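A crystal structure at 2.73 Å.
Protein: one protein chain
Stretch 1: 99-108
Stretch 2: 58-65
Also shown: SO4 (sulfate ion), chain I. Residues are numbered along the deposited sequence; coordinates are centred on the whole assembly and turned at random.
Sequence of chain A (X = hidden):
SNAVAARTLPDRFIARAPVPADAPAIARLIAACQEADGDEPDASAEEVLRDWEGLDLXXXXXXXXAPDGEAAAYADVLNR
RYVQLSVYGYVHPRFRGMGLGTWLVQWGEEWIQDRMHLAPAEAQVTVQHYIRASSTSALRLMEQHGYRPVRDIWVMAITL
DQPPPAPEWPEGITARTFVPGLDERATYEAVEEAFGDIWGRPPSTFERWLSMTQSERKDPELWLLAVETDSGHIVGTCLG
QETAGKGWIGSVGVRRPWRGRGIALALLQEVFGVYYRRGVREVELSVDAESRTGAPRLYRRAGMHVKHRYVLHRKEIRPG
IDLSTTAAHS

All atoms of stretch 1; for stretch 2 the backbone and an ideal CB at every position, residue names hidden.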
# COMPACT_ATOMS: atom_id res chain seq x y z
N GLY A 99 10.42 -13.38 22.05
CA GLY A 99 9.00 -13.66 22.09
C GLY A 99 8.17 -12.43 21.77
O GLY A 99 6.94 -12.49 21.78
N LEU A 100 8.85 -11.33 21.46
CA LEU A 100 8.19 -10.05 21.21
C LEU A 100 7.49 -9.99 19.86
O LEU A 100 6.37 -9.49 19.76
CB LEU A 100 9.20 -8.91 21.34
CG LEU A 100 8.94 -7.97 22.51
CD1 LEU A 100 8.98 -8.72 23.83
CD2 LEU A 100 9.95 -6.84 22.49
N GLY A 101 8.14 -10.49 18.81
CA GLY A 101 7.51 -10.57 17.50
C GLY A 101 6.29 -11.49 17.52
O GLY A 101 5.31 -11.23 16.83
N THR A 102 6.37 -12.56 18.32
CA THR A 102 5.23 -13.46 18.52
C THR A 102 4.09 -12.73 19.21
O THR A 102 2.91 -12.90 18.87
CB THR A 102 5.62 -14.71 19.36
OG1 THR A 102 6.45 -15.59 18.59
CG2 THR A 102 4.38 -15.46 19.81
N TRP A 103 4.44 -11.91 20.19
CA TRP A 103 3.45 -11.17 20.94
C TRP A 103 2.63 -10.25 20.03
O TRP A 103 1.40 -10.29 20.06
CB TRP A 103 4.14 -10.37 22.04
CG TRP A 103 3.20 -9.88 23.06
CD1 TRP A 103 2.86 -10.50 24.23
CD2 TRP A 103 2.46 -8.66 23.02
NE1 TRP A 103 1.95 -9.73 24.92
CE2 TRP A 103 1.69 -8.59 24.20
CE3 TRP A 103 2.37 -7.60 22.10
CZ2 TRP A 103 0.85 -7.51 24.49
CZ3 TRP A 103 1.55 -6.54 22.39
CH2 TRP A 103 0.80 -6.50 23.57
N LEU A 104 3.30 -9.43 19.23
CA LEU A 104 2.62 -8.55 18.27
C LEU A 104 1.67 -9.32 17.37
O LEU A 104 0.57 -8.87 17.06
CB LEU A 104 3.62 -7.83 17.38
CG LEU A 104 4.56 -6.83 18.02
CD1 LEU A 104 5.35 -6.12 16.95
CD2 LEU A 104 3.76 -5.85 18.86
N VAL A 105 2.13 -10.48 16.92
CA VAL A 105 1.35 -11.29 16.02
C VAL A 105 0.01 -11.64 16.65
O VAL A 105 -1.04 -11.37 16.06
CB VAL A 105 2.10 -12.55 15.61
CG1 VAL A 105 1.16 -13.54 14.93
CG2 VAL A 105 3.25 -12.19 14.71
N GLN A 106 0.04 -12.20 17.86
CA GLN A 106 -1.19 -12.59 18.54
C GLN A 106 -2.04 -11.37 18.90
O GLN A 106 -3.25 -11.43 18.82
CB GLN A 106 -0.90 -13.48 19.76
CG GLN A 106 -2.15 -13.86 20.58
CD GLN A 106 -2.60 -15.32 20.43
OE1 GLN A 106 -2.40 -15.95 19.39
NE2 GLN A 106 -3.22 -15.86 21.49
N TRP A 107 -1.40 -10.25 19.25
CA TRP A 107 -2.11 -9.00 19.48
C TRP A 107 -3.05 -8.64 18.33
O TRP A 107 -4.20 -8.25 18.53
CB TRP A 107 -1.12 -7.84 19.67
CG TRP A 107 -1.79 -6.50 19.80
CD1 TRP A 107 -2.37 -5.99 20.92
CD2 TRP A 107 -1.97 -5.51 18.77
NE1 TRP A 107 -2.89 -4.74 20.66
CE2 TRP A 107 -2.66 -4.42 19.35
CE3 TRP A 107 -1.60 -5.43 17.42
CZ2 TRP A 107 -3.00 -3.28 18.63
CZ3 TRP A 107 -1.94 -4.29 16.70
CH2 TRP A 107 -2.64 -3.23 17.31
N GLY A 108 -2.53 -8.77 17.11
CA GLY A 108 -3.30 -8.48 15.93
C GLY A 108 -4.38 -9.51 15.71
O GLY A 108 -5.49 -9.18 15.30
N UNK A 58 -5.68 4.90 20.16
CA UNK A 58 -5.99 4.16 21.37
C UNK A 58 -6.27 2.71 21.06
O UNK A 58 -5.68 1.81 21.67
CB UNK A 58 -7.19 4.78 22.09
N UNK A 59 -7.21 2.49 20.15
CA UNK A 59 -7.63 1.15 19.75
C UNK A 59 -6.85 0.40 18.65
O UNK A 59 -6.76 -0.82 18.68
CB UNK A 59 -9.09 1.25 19.29
N UNK A 60 -6.33 1.13 17.66
CA UNK A 60 -5.69 0.52 16.48
C UNK A 60 -4.15 0.36 16.44
O UNK A 60 -3.60 -0.05 15.42
CB UNK A 60 -6.09 1.36 15.26
N UNK A 61 -3.45 0.69 17.51
CA UNK A 61 -2.00 0.53 17.52
C UNK A 61 -1.50 0.11 18.90
O UNK A 61 -2.18 0.34 19.90
CB UNK A 61 -1.32 1.83 17.09
N UNK A 62 -0.34 -0.53 18.94
CA UNK A 62 0.26 -0.91 20.21
C UNK A 62 1.74 -0.56 20.25
O UNK A 62 2.42 -0.61 19.23
CB UNK A 62 0.07 -2.41 20.46
N UNK A 63 2.24 -0.19 21.43
CA UNK A 63 3.66 0.11 21.62
C UNK A 63 4.23 -0.69 22.79
O UNK A 63 3.75 -0.57 23.91
CB UNK A 63 3.86 1.61 21.86
N UNK A 64 5.25 -1.51 22.53
CA UNK A 64 5.92 -2.21 23.62
C UNK A 64 7.08 -1.34 24.09
O UNK A 64 8.02 -1.09 23.35
CB UNK A 64 6.40 -3.59 23.18
N UNK A 65 6.99 -0.87 25.33
CA UNK A 65 8.04 -0.01 25.83
C UNK A 65 9.06 -0.84 26.59
O UNK A 65 8.71 -1.68 27.42
CB UNK A 65 7.46 1.09 26.72
S SO4 I . 10.20 -13.88 18.58
O1 SO4 I . 9.91 -15.26 18.17
O2 SO4 I . 10.85 -13.11 17.51
O3 SO4 I . 8.96 -13.22 18.96
O4 SO4 I . 11.09 -13.85 19.74

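Helix 100-108 and strand 61-65 run nearly antiparallel, at 158° between their N-to-C directions, with a closest axis approach of 10.3 Å. The helix turns Leu100, Trp103, Leu104 and Trp107 to this side, so stretch 1 offers an apolar surface with no charge, and side chains must bridge the gap.

Position 58 has phi/psi of -64/-55, and nothing of stretch 1 lies within 5.5 Å of its ideal CB. There is room for a side chain, and the backbone angles are open to any residue, so many would suit. The deposited residue is Gly58, which makes no contact with the helix.

At position 59 the CA-to-CB bond points away from stretch 1 into space the helix leaves empty; a polar or charged side chain is as plausible as any other. It is Gln59, with chi1 and chi2 both m. The side chain comes no nearer to stretch 1 than 7.6 Å, from Gln59 CB to Trp107 CZ2, and the backbone alone comes near, Gln59 O lying 4.5 Å from Trp107 CZ2.

Position 60 also points away, and again the helix sets no demand on the side chain. Glu60 occupies it, its OE1 hydrogen-bonded to a residue just outside one of the two stretches. The contact with stretch 1 is made by the carbonyl: Glu60 O sits at the edge of the Trp107 ring, near its plane, 3.8 Å from CH2.

The strand begins at position 61, with phi/psi of -144/157. The ideal CB points away, 5.2 Å from Trp107 CH2, so small or larger side chains, apolar or polar, are alike compatible with stretch 1. The residue is Ala61, whose backbone touches the indole, Ala61 C being 3.7 Å from Trp107 CZ2.

Position 62 points toward the helix. Its ideal CB is 3.6 Å from Trp107 CE2, 4.8 Å from Trp103 CZ3 and 5.3 Å from Leu104 CD2: an apolar niche lined by two indoles and a leucine. A compact aliphatic residue fits well, and a beta-branched one also suits the extended backbone. Val62, with chi1 p, fills the niche. Its CB lies over one face of the Trp107 ring, and CG1 makes a CH-pi contact 3.8 Å from the centroid of the Trp107 six-membered ring, 12° off the normal. The same CG1 is 3.9 Å from Leu104 CD2, while CG2 meets the edge of the Trp103 ring, 4.0 Å from CZ3.

Position 63 points away, as strand alternation predicts, so stretch 1 leaves its identity open. Leu63 keeps its side chain out of contact with the helix.

At position 64 CA-to-CB again points toward stretch 1, but the ideal CB is 4.9 Å from Leu100 CD2, leaving more space than at 62. Valine, isoleucine or leucine would be reasonable. Val64, with chi1 t, spreads its methyls: CG1 approaches Leu100 CD2 at 4.2 Å, and CG2 lies 4.3 Å from Trp103 CZ3 and 4.4 Å from Leu104 CD2.

Position 65 is beyond reach of the helix and could hold many residues. Val65 makes no contact there.

Stretch 2, residues 58-65: GQEAVLVV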
# COMPACT_ATOMS: atom_id res chain seq x y z
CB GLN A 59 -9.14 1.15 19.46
CG GLN A 59 -10.00 1.79 20.57
CD GLN A 59 -9.68 1.29 21.99
OE1 GLN A 59 -9.11 0.22 22.18
NE2 GLN A 59 -10.05 2.10 22.98
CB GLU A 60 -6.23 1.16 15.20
CG GLU A 60 -7.68 0.82 15.02
CD GLU A 60 -8.43 1.75 14.09
OE1 GLU A 60 -7.81 2.37 13.20
OE2 GLU A 60 -9.66 1.87 14.26
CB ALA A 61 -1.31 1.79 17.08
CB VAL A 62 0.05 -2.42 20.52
CG1 VAL A 62 0.92 -3.28 19.62
CG2 VAL A 62 0.35 -2.73 21.98
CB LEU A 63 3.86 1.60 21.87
CG LEU A 63 5.23 2.05 22.35
CD1 LEU A 63 6.25 1.66 21.31
CD2 LEU A 63 5.24 3.55 22.57
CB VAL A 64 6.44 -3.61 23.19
CG1 VAL A 64 7.20 -4.28 24.33
CG2 VAL A 64 5.30 -4.50 22.77
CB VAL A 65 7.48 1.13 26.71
CG1 VAL A 65 8.62 1.87 27.43
CG2 VAL A 65 6.69 2.09 25.84
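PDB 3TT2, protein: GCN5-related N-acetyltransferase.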